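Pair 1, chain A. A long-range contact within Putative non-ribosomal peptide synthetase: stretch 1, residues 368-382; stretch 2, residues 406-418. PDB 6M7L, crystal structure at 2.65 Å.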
# COMPACT_ATOMS: atom_id res chain seq x y z
N ARG A 368 -3.34 26.32 24.02
CA ARG A 368 -3.08 26.92 22.72
C ARG A 368 -1.77 26.37 22.19
O ARG A 368 -0.75 26.40 22.88
CB ARG A 368 -3.02 28.45 22.81
CG ARG A 368 -2.73 29.12 21.47
CD ARG A 368 -3.01 30.61 21.52
NE ARG A 368 -2.04 31.32 22.35
CZ ARG A 368 -1.06 32.07 21.86
NH1 ARG A 368 -0.92 32.23 20.55
NH2 ARG A 368 -0.22 32.68 22.69
N HIS A 369 -1.80 25.86 20.96
CA HIS A 369 -0.63 25.22 20.38
C HIS A 369 0.48 26.25 20.15
O HIS A 369 0.19 27.40 19.80
CB HIS A 369 -0.99 24.52 19.07
CG HIS A 369 0.09 23.62 18.55
ND1 HIS A 369 1.01 24.03 17.61
CD2 HIS A 369 0.39 22.33 18.83
CE1 HIS A 369 1.83 23.03 17.34
NE2 HIS A 369 1.48 21.99 18.07
N PRO A 370 1.74 25.88 20.34
CA PRO A 370 2.83 26.85 20.18
C PRO A 370 3.01 27.28 18.73
O PRO A 370 2.74 26.53 17.79
CB PRO A 370 4.06 26.09 20.69
CG PRO A 370 3.52 24.99 21.54
CD PRO A 370 2.22 24.61 20.92
N ILE A 371 3.47 28.52 18.58
CA ILE A 371 3.90 29.12 17.31
C ILE A 371 2.75 29.22 16.31
O ILE A 371 2.53 30.28 15.72
CB ILE A 371 5.09 28.34 16.71
CG1 ILE A 371 6.24 28.30 17.71
CG2 ILE A 371 5.55 29.01 15.42
CD1 ILE A 371 7.49 27.62 17.19
N PHE A 372 2.02 28.12 16.09
CA PHE A 372 0.87 28.16 15.20
C PHE A 372 -0.28 27.39 15.82
O PHE A 372 -0.08 26.46 16.60
CB PHE A 372 1.20 27.59 13.80
CG PHE A 372 1.73 26.19 13.82
CD1 PHE A 372 0.87 25.10 13.80
CD2 PHE A 372 3.10 25.96 13.83
CE1 PHE A 372 1.37 23.81 13.81
CE2 PHE A 372 3.59 24.67 13.83
CZ PHE A 372 2.73 23.59 13.83
N GLN A 373 -1.49 27.82 15.47
CA GLN A 373 -2.71 27.15 15.90
C GLN A 373 -3.52 26.61 14.73
O GLN A 373 -4.51 25.91 14.95
CB GLN A 373 -3.59 28.10 16.73
CG GLN A 373 -2.92 28.63 17.99
CD GLN A 373 -1.86 29.67 17.70
OE1 GLN A 373 -2.07 30.59 16.92
NE2 GLN A 373 -0.70 29.51 18.33
N VAL A 374 -3.13 26.94 13.50
CA VAL A 374 -3.76 26.43 12.29
C VAL A 374 -2.71 25.67 11.50
O VAL A 374 -1.57 26.13 11.37
CB VAL A 374 -4.36 27.58 11.45
CG1 VAL A 374 -4.96 27.06 10.16
CG2 VAL A 374 -5.40 28.34 12.27
N ALA A 375 -3.08 24.50 10.99
CA ALA A 375 -2.18 23.69 10.20
C ALA A 375 -2.87 23.30 8.89
O ALA A 375 -4.10 23.22 8.82
CB ALA A 375 -1.73 22.44 10.95
N LEU A 376 -2.06 23.05 7.87
CA LEU A 376 -2.55 22.76 6.53
C LEU A 376 -1.86 21.53 5.98
O LEU A 376 -0.62 21.44 6.00
CB LEU A 376 -2.33 23.95 5.59
CG LEU A 376 -2.53 23.71 4.10
CD1 LEU A 376 -3.95 23.25 3.80
CD2 LEU A 376 -2.18 24.96 3.30
N GLN A 377 -2.65 20.57 5.50
CA GLN A 377 -2.14 19.42 4.77
C GLN A 377 -2.76 19.42 3.38
O GLN A 377 -3.99 19.48 3.24
CB GLN A 377 -2.46 18.10 5.48
CG GLN A 377 -2.15 18.08 6.96
CD GLN A 377 -0.72 18.48 7.28
OE1 GLN A 377 -0.48 19.22 8.24
NE2 GLN A 377 0.23 18.00 6.49
N LEU A 378 -1.92 19.37 2.36
CA LEU A 378 -2.36 19.26 0.97
C LEU A 378 -1.69 18.03 0.38
O LEU A 378 -0.47 18.01 0.16
CB LEU A 378 -2.01 20.52 0.18
CG LEU A 378 -2.64 20.63 -1.21
CD1 LEU A 378 -3.11 22.05 -1.47
CD2 LEU A 378 -1.65 20.19 -2.29
N ASP A 379 -2.49 16.99 0.11
CA ASP A 379 -1.98 15.71 -0.34
C ASP A 379 -2.44 15.42 -1.76
O ASP A 379 -3.58 15.72 -2.13
CB ASP A 379 -2.46 14.58 0.59
CG ASP A 379 -2.05 14.81 2.03
OD1 ASP A 379 -0.93 15.30 2.26
OD2 ASP A 379 -2.85 14.48 2.93
N GLU A 380 -1.54 14.85 -2.55
CA GLU A 380 -1.93 14.26 -3.82
C GLU A 380 -2.63 12.94 -3.56
O GLU A 380 -2.37 12.26 -2.56
CB GLU A 380 -0.71 14.04 -4.72
CG GLU A 380 0.44 15.03 -4.50
CD GLU A 380 0.14 16.42 -5.04
OE1 GLU A 380 -0.07 17.34 -4.23
OE2 GLU A 380 0.13 16.58 -6.28
N ASP A 381 -3.55 12.58 -4.46
CA ASP A 381 -4.28 11.33 -4.29
C ASP A 381 -3.32 10.15 -4.38
O ASP A 381 -2.41 10.13 -5.21
CB ASP A 381 -5.38 11.21 -5.34
CG ASP A 381 -6.62 10.51 -4.81
OD1 ASP A 381 -6.55 9.95 -3.70
OD2 ASP A 381 -7.66 10.53 -5.50
N ASP A 382 -3.53 9.16 -3.51
CA ASP A 382 -2.63 8.02 -3.42
C ASP A 382 -3.40 6.82 -2.88
O ASP A 382 -4.59 6.92 -2.55
CB ASP A 382 -1.42 8.35 -2.55
CG ASP A 382 -0.10 8.08 -3.24
OD1 ASP A 382 -0.00 7.07 -3.97
OD2 ASP A 382 0.84 8.88 -3.07
N MET A 406 -6.41 16.81 19.12
CA MET A 406 -5.40 17.71 18.62
C MET A 406 -5.32 18.94 19.51
O MET A 406 -6.27 19.27 20.23
CB MET A 406 -5.67 18.13 17.17
CG MET A 406 -6.89 19.01 16.99
SD MET A 406 -7.06 19.56 15.28
CE MET A 406 -8.36 20.78 15.43
N GLU A 407 -4.17 19.61 19.46
CA GLU A 407 -3.99 20.88 20.15
C GLU A 407 -4.30 22.07 19.26
O GLU A 407 -4.50 23.18 19.78
CB GLU A 407 -2.55 21.02 20.65
CG GLU A 407 -2.07 19.87 21.50
CD GLU A 407 -0.65 20.08 22.00
OE1 GLU A 407 -0.45 20.96 22.86
OE2 GLU A 407 0.26 19.39 21.50
N LEU A 408 -4.35 21.88 17.95
CA LEU A 408 -4.61 22.97 17.03
C LEU A 408 -6.07 23.40 17.13
O LEU A 408 -6.94 22.65 17.57
CB LEU A 408 -4.28 22.55 15.60
CG LEU A 408 -2.85 22.06 15.38
CD1 LEU A 408 -2.79 21.16 14.16
CD2 LEU A 408 -1.91 23.24 15.22
N ASP A 409 -6.33 24.64 16.71
CA ASP A 409 -7.70 25.10 16.59
C ASP A 409 -8.31 24.66 15.27
O ASP A 409 -9.49 24.30 15.20
CB ASP A 409 -7.77 26.63 16.70
CG ASP A 409 -7.01 27.15 17.89
OD1 ASP A 409 -6.80 26.37 18.85
OD2 ASP A 409 -6.62 28.33 17.88
N LEU A 410 -7.51 24.67 14.20
CA LEU A 410 -7.96 24.33 12.87
C LEU A 410 -6.89 23.53 12.16
O LEU A 410 -5.70 23.86 12.23
CB LEU A 410 -8.30 25.59 12.06
CG LEU A 410 -9.43 26.45 12.63
CD1 LEU A 410 -9.41 27.84 12.03
CD2 LEU A 410 -10.77 25.77 12.40
N TRP A 411 -7.31 22.46 11.49
CA TRP A 411 -6.40 21.62 10.71
C TRP A 411 -7.07 21.37 9.36
O TRP A 411 -7.99 20.55 9.25
CB TRP A 411 -6.09 20.31 11.43
CG TRP A 411 -4.83 19.67 10.95
CD1 TRP A 411 -4.01 20.12 9.95
CD2 TRP A 411 -4.22 18.47 11.44
NE1 TRP A 411 -2.94 19.28 9.80
CE2 TRP A 411 -3.05 18.26 10.70
CE3 TRP A 411 -4.57 17.56 12.45
CZ2 TRP A 411 -2.21 17.17 10.92
CZ3 TRP A 411 -3.74 16.48 12.67
CH2 TRP A 411 -2.57 16.29 11.91
N LEU A 412 -6.63 22.09 8.33
CA LEU A 412 -7.19 21.98 7.00
C LEU A 412 -6.44 20.89 6.23
O LEU A 412 -5.26 21.06 5.90
CB LEU A 412 -7.13 23.32 6.27
CG LEU A 412 -7.65 23.32 4.84
CD1 LEU A 412 -9.10 22.85 4.79
CD2 LEU A 412 -7.52 24.71 4.25
N LYS A 413 -7.12 19.78 5.96
CA LYS A 413 -6.55 18.65 5.24
C LYS A 413 -7.28 18.53 3.90
O LYS A 413 -8.48 18.28 3.87
CB LYS A 413 -6.70 17.36 6.04
CG LYS A 413 -6.08 17.41 7.43
CD LYS A 413 -6.68 16.34 8.33
CE LYS A 413 -5.81 16.08 9.54
NZ LYS A 413 -6.47 15.21 10.54
N LEU A 414 -6.54 18.70 2.80
CA LEU A 414 -7.14 18.74 1.48
C LEU A 414 -6.46 17.74 0.55
O LEU A 414 -5.25 17.52 0.63
CB LEU A 414 -7.06 20.15 0.88
CG LEU A 414 -7.90 21.20 1.60
CD1 LEU A 414 -7.57 22.59 1.10
CD2 LEU A 414 -9.37 20.90 1.42
N LEU A 415 -7.26 17.14 -0.33
CA LEU A 415 -6.77 16.25 -1.37
C LEU A 415 -6.69 17.02 -2.69
O LEU A 415 -7.68 17.62 -3.12
CB LEU A 415 -7.68 15.03 -1.53
CG LEU A 415 -7.45 13.87 -0.56
CD1 LEU A 415 -8.59 12.86 -0.68
CD2 LEU A 415 -6.12 13.20 -0.84
N ASP A 416 -5.51 16.99 -3.31
CA ASP A 416 -5.27 17.70 -4.56
C ASP A 416 -5.52 16.73 -5.72
O ASP A 416 -4.61 16.11 -6.26
CB ASP A 416 -3.85 18.26 -4.58
CG ASP A 416 -3.59 19.15 -5.78
OD1 ASP A 416 -4.54 19.48 -6.50
OD2 ASP A 416 -2.41 19.52 -5.99
N HIS A 417 -6.79 16.61 -6.09
CA HIS A 417 -7.18 15.71 -7.17
C HIS A 417 -6.68 16.22 -8.51
O HIS A 417 -6.76 17.42 -8.81
CB HIS A 417 -8.69 15.54 -7.21
CG HIS A 417 -9.24 14.71 -6.09
ND1 HIS A 417 -8.60 13.58 -5.62
CD2 HIS A 417 -10.36 14.84 -5.34
CE1 HIS A 417 -9.31 13.05 -4.64
NE2 HIS A 417 -10.38 13.80 -4.45
N ARG A 418 -6.18 15.30 -9.34
CA ARG A 418 -5.65 15.64 -10.65
C ARG A 418 -6.15 14.66 -11.70
O ARG A 418 -6.43 13.50 -11.40
CB ARG A 418 -4.11 15.64 -10.65
CG ARG A 418 -3.47 16.64 -9.70
CD ARG A 418 -3.81 18.07 -10.09
NE ARG A 418 -3.13 19.03 -9.23
CZ ARG A 418 -1.95 19.58 -9.51
NH1 ARG A 418 -1.40 20.44 -8.67
NH2 ARG A 418 -1.33 19.28 -10.64

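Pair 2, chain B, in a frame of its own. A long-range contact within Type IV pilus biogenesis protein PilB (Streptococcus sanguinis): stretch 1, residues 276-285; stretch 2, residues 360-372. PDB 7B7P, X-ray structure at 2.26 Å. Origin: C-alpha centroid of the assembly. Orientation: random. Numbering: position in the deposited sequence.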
# COMPACT_ATOMS: atom_id res chain seq x y z
N LEU B 276 -4.96 7.30 5.41
CA LEU B 276 -4.59 6.09 4.67
C LEU B 276 -5.19 4.90 5.40
O LEU B 276 -4.90 4.68 6.58
CB LEU B 276 -3.07 5.95 4.56
CG LEU B 276 -2.37 7.01 3.70
CD1 LEU B 276 -0.86 6.79 3.64
CD2 LEU B 276 -2.97 7.01 2.32
N LYS B 277 -6.01 4.11 4.69
CA LYS B 277 -6.73 2.99 5.28
C LYS B 277 -6.47 1.71 4.50
O LYS B 277 -6.49 1.70 3.27
CB LYS B 277 -8.25 3.26 5.33
CG LYS B 277 -8.63 4.50 6.13
CD LYS B 277 -10.14 4.74 6.03
CE LYS B 277 -10.52 6.12 6.56
NZ LYS B 277 -11.76 6.08 7.34
N TYR B 278 -6.29 0.61 5.23
CA TYR B 278 -5.82 -0.63 4.65
C TYR B 278 -6.56 -1.83 5.22
O TYR B 278 -6.79 -1.90 6.43
CB TYR B 278 -4.32 -0.81 4.90
CG TYR B 278 -3.47 0.23 4.20
CD1 TYR B 278 -3.18 0.12 2.85
CD2 TYR B 278 -2.96 1.31 4.90
CE1 TYR B 278 -2.40 1.05 2.22
CE2 TYR B 278 -2.18 2.25 4.27
CZ TYR B 278 -1.91 2.12 2.93
OH TYR B 278 -1.14 3.08 2.31
N ILE B 279 -6.89 -2.78 4.35
CA ILE B 279 -7.28 -4.13 4.76
C ILE B 279 -6.16 -5.10 4.40
O ILE B 279 -5.65 -5.09 3.28
CB ILE B 279 -8.60 -4.55 4.09
CG1 ILE B 279 -9.74 -3.63 4.53
CG2 ILE B 279 -8.90 -6.03 4.38
CD1 ILE B 279 -10.43 -4.07 5.81
N VAL B 280 -5.80 -5.96 5.34
CA VAL B 280 -4.91 -7.08 5.07
C VAL B 280 -5.71 -8.32 5.38
O VAL B 280 -6.00 -8.61 6.54
CB VAL B 280 -3.62 -7.03 5.90
CG1 VAL B 280 -2.82 -8.32 5.72
CG2 VAL B 280 -2.81 -5.83 5.49
N LEU B 281 -6.10 -9.03 4.34
CA LEU B 281 -6.98 -10.17 4.47
C LEU B 281 -6.18 -11.43 4.20
O LEU B 281 -5.55 -11.54 3.15
CB LEU B 281 -8.15 -10.05 3.49
CG LEU B 281 -9.27 -11.05 3.75
CD1 LEU B 281 -10.59 -10.45 3.34
CD2 LEU B 281 -9.00 -12.32 2.98
N LEU B 282 -6.23 -12.37 5.13
CA LEU B 282 -5.51 -13.63 5.01
C LEU B 282 -6.51 -14.77 4.97
O LEU B 282 -7.36 -14.86 5.85
CB LEU B 282 -4.53 -13.82 6.18
CG LEU B 282 -3.65 -15.04 5.97
CD1 LEU B 282 -2.19 -14.77 6.40
CD2 LEU B 282 -4.23 -16.24 6.71
N THR B 283 -6.40 -15.64 3.97
CA THR B 283 -7.28 -16.79 3.89
C THR B 283 -6.49 -18.00 3.42
O THR B 283 -5.50 -17.87 2.69
CB THR B 283 -8.51 -16.52 2.98
OG1 THR B 283 -9.38 -17.65 2.98
CG2 THR B 283 -8.10 -16.20 1.56
N ASP B 284 -6.94 -19.18 3.85
CA ASP B 284 -6.27 -20.45 3.57
C ASP B 284 -7.17 -21.45 2.87
O ASP B 284 -6.86 -22.64 2.84
CB ASP B 284 -5.73 -21.06 4.87
CG ASP B 284 -6.79 -21.86 5.64
OD1 ASP B 284 -7.98 -21.47 5.61
OD2 ASP B 284 -6.45 -22.89 6.28
N GLY B 285 -8.29 -21.01 2.30
CA GLY B 285 -9.23 -21.98 1.76
C GLY B 285 -10.14 -21.38 0.72
O GLY B 285 -10.25 -20.16 0.56
N LEU B 360 -15.34 2.74 0.54
CA LEU B 360 -15.13 4.07 -0.04
C LEU B 360 -13.83 4.71 0.43
O LEU B 360 -13.07 5.27 -0.37
CB LEU B 360 -16.32 4.98 0.29
CG LEU B 360 -16.15 6.39 -0.29
CD1 LEU B 360 -16.10 6.34 -1.81
CD2 LEU B 360 -17.25 7.34 0.19
N GLY B 361 -13.54 4.67 1.71
CA GLY B 361 -12.32 5.41 1.99
C GLY B 361 -11.00 4.67 1.85
O GLY B 361 -9.95 5.19 2.25
N ILE B 362 -11.01 3.46 1.30
CA ILE B 362 -9.93 2.51 1.57
C ILE B 362 -8.87 2.60 0.48
O ILE B 362 -9.18 2.61 -0.72
CB ILE B 362 -10.50 1.09 1.72
CG1 ILE B 362 -11.25 1.01 3.05
CG2 ILE B 362 -9.40 0.04 1.70
CD1 ILE B 362 -12.08 -0.21 3.17
N LYS B 363 -7.61 2.69 0.91
CA LYS B 363 -6.52 2.86 -0.05
C LYS B 363 -6.23 1.56 -0.80
O LYS B 363 -6.12 1.56 -2.02
CB LYS B 363 -5.27 3.35 0.69
CG LYS B 363 -4.01 3.35 -0.15
CD LYS B 363 -4.10 4.36 -1.26
CE LYS B 363 -2.70 4.83 -1.67
NZ LYS B 363 -2.65 5.15 -3.11
N ARG B 364 -6.11 0.45 -0.08
CA ARG B 364 -5.75 -0.80 -0.76
C ARG B 364 -6.22 -1.97 0.09
O ARG B 364 -6.21 -1.90 1.33
CB ARG B 364 -4.23 -0.89 -1.01
CG ARG B 364 -3.68 -2.26 -1.51
CD ARG B 364 -2.15 -2.23 -1.76
NE ARG B 364 -1.79 -1.02 -2.49
CZ ARG B 364 -1.11 -0.01 -1.95
NH1 ARG B 364 -0.70 -0.08 -0.70
NH2 ARG B 364 -0.86 1.07 -2.67
N VAL B 365 -6.66 -3.03 -0.58
CA VAL B 365 -6.89 -4.33 0.05
C VAL B 365 -5.80 -5.29 -0.40
O VAL B 365 -5.68 -5.59 -1.60
CB VAL B 365 -8.28 -4.90 -0.27
CG1 VAL B 365 -8.45 -6.27 0.42
CG2 VAL B 365 -9.40 -3.90 0.12
N ASN B 366 -5.03 -5.80 0.55
CA ASN B 366 -4.07 -6.87 0.33
C ASN B 366 -4.71 -8.19 0.72
O ASN B 366 -5.26 -8.32 1.83
CB ASN B 366 -2.78 -6.65 1.15
CG ASN B 366 -1.89 -5.56 0.57
OD1 ASN B 366 -1.01 -5.83 -0.25
ND2 ASN B 366 -2.09 -4.33 1.00
N VAL B 367 -4.68 -9.16 -0.18
CA VAL B 367 -5.15 -10.51 0.08
C VAL B 367 -3.97 -11.47 0.03
O VAL B 367 -3.20 -11.47 -0.93
CB VAL B 367 -6.24 -10.92 -0.91
CG1 VAL B 367 -6.81 -12.30 -0.56
CG2 VAL B 367 -7.33 -9.87 -0.92
N ILE B 368 -3.86 -12.31 1.05
CA ILE B 368 -2.80 -13.28 1.17
C ILE B 368 -3.43 -14.66 1.16
O ILE B 368 -4.14 -15.03 2.11
CB ILE B 368 -1.97 -13.08 2.45
CG1 ILE B 368 -1.39 -11.66 2.49
CG2 ILE B 368 -0.86 -14.11 2.54
CD1 ILE B 368 -0.86 -11.31 3.87
N GLY B 369 -3.19 -15.42 0.09
CA GLY B 369 -3.39 -16.86 0.09
C GLY B 369 -2.28 -17.59 0.84
O GLY B 369 -1.13 -17.61 0.41
N PHE B 370 -2.62 -18.20 1.97
CA PHE B 370 -1.64 -18.81 2.86
C PHE B 370 -1.95 -20.31 2.97
O PHE B 370 -2.69 -20.75 3.85
CB PHE B 370 -1.66 -18.09 4.21
CG PHE B 370 -0.67 -18.65 5.21
CD1 PHE B 370 0.68 -18.68 4.92
CD2 PHE B 370 -1.11 -19.11 6.44
CE1 PHE B 370 1.60 -19.18 5.83
CE2 PHE B 370 -0.20 -19.62 7.37
CZ PHE B 370 1.17 -19.66 7.06
N SER B 371 -1.38 -21.09 2.06
CA SER B 371 -1.52 -22.54 2.10
C SER B 371 -0.43 -23.16 1.25
O SER B 371 -0.06 -22.61 0.21
CB SER B 371 -2.89 -22.99 1.59
OG SER B 371 -3.03 -24.41 1.70
N GLY B 372 0.08 -24.31 1.68
CA GLY B 372 0.92 -25.13 0.84
C GLY B 372 0.15 -26.07 -0.05
O GLY B 372 0.74 -26.82 -0.85
O HOH W 1 -7.28 5.47 2.34

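Pair 1 and pair 2 are both built from two neighbouring parallel β-strands, and the N, CA and C atoms of 14 central residues superpose with an RMSD of 0.6 Å. The strand axes diverge by 27° in pair 1 and 17° in pair 2. In each, alternate residues of the first strand bond to the second through both N and O. Ala A375 N donates to Leu A410 O (3.0 Å) and Ala A375 O accepts from Leu A412 N (2.8 Å); at the matched position, Ile B279 N donates to Arg B364 O (3.2 Å) and Ile B279 O accepts from Asn B366 N (2.9 Å). Because this ladder uses backbone atoms alone, the side chains on both faces are free to differ.

On one face, Val A374 matches Tyr B278, and its partner Leu A410 matches Arg B364. The aliphatic pair meets at 4.0 Å, Val A374 CG2 to Leu A410 CB. In pair 2 two long side chains extend instead, and Arg B364 NH1 lies at the edge of the tyrosine ring, 3.6 Å from Tyr B278 CE1; the guanidinium is hydrogen-bonded elsewhere in the structure, which makes its burial tolerable. Next along this face, Leu A376 CD1 packs on Leu A412 CG at 3.8 Å. The matched Val B280 is shorter and sits beside Asn B366, but its CG1 reaches Ile B368 CD1 at 4.0 Å. At the next matched pair, Leu A378 CD2 lies 3.7 Å from Asp A416 CB, and Leu B282 CD1 lies 4.0 Å from Phe B370 CB, so either residue can offer a methylene to leucine.

The opposite face shows the clearest exchange of bulk. Small Ala A375 lies beside large Trp A411, with Ala A375 CB 3.4 Å from Trp A411 CD1; in pair 2 the volume is shared more evenly by Ile B279 and Val B365, with Ile B279 CG2 4.0 Å from Val B365 CG1. Leu A408 and Ile B362 also match and supply hydrocarbon here: Leu A408 CD1 is 3.6 Å from Ala A375 CB, and Ile B362 CD1 is 4.4 Å from Ile B279 CG1. One step on, Gln A377 suits its neighbour because Trp A411 NE1 donates to Gln A377 OE1 at 2.9 Å, giving the indole nitrogen an acceptor. With valine in place of tryptophan, pair 2 has no such donor, and the matched Leu B281 makes an apolar contact, its CD2 4.2 Å from Val B367 CG1.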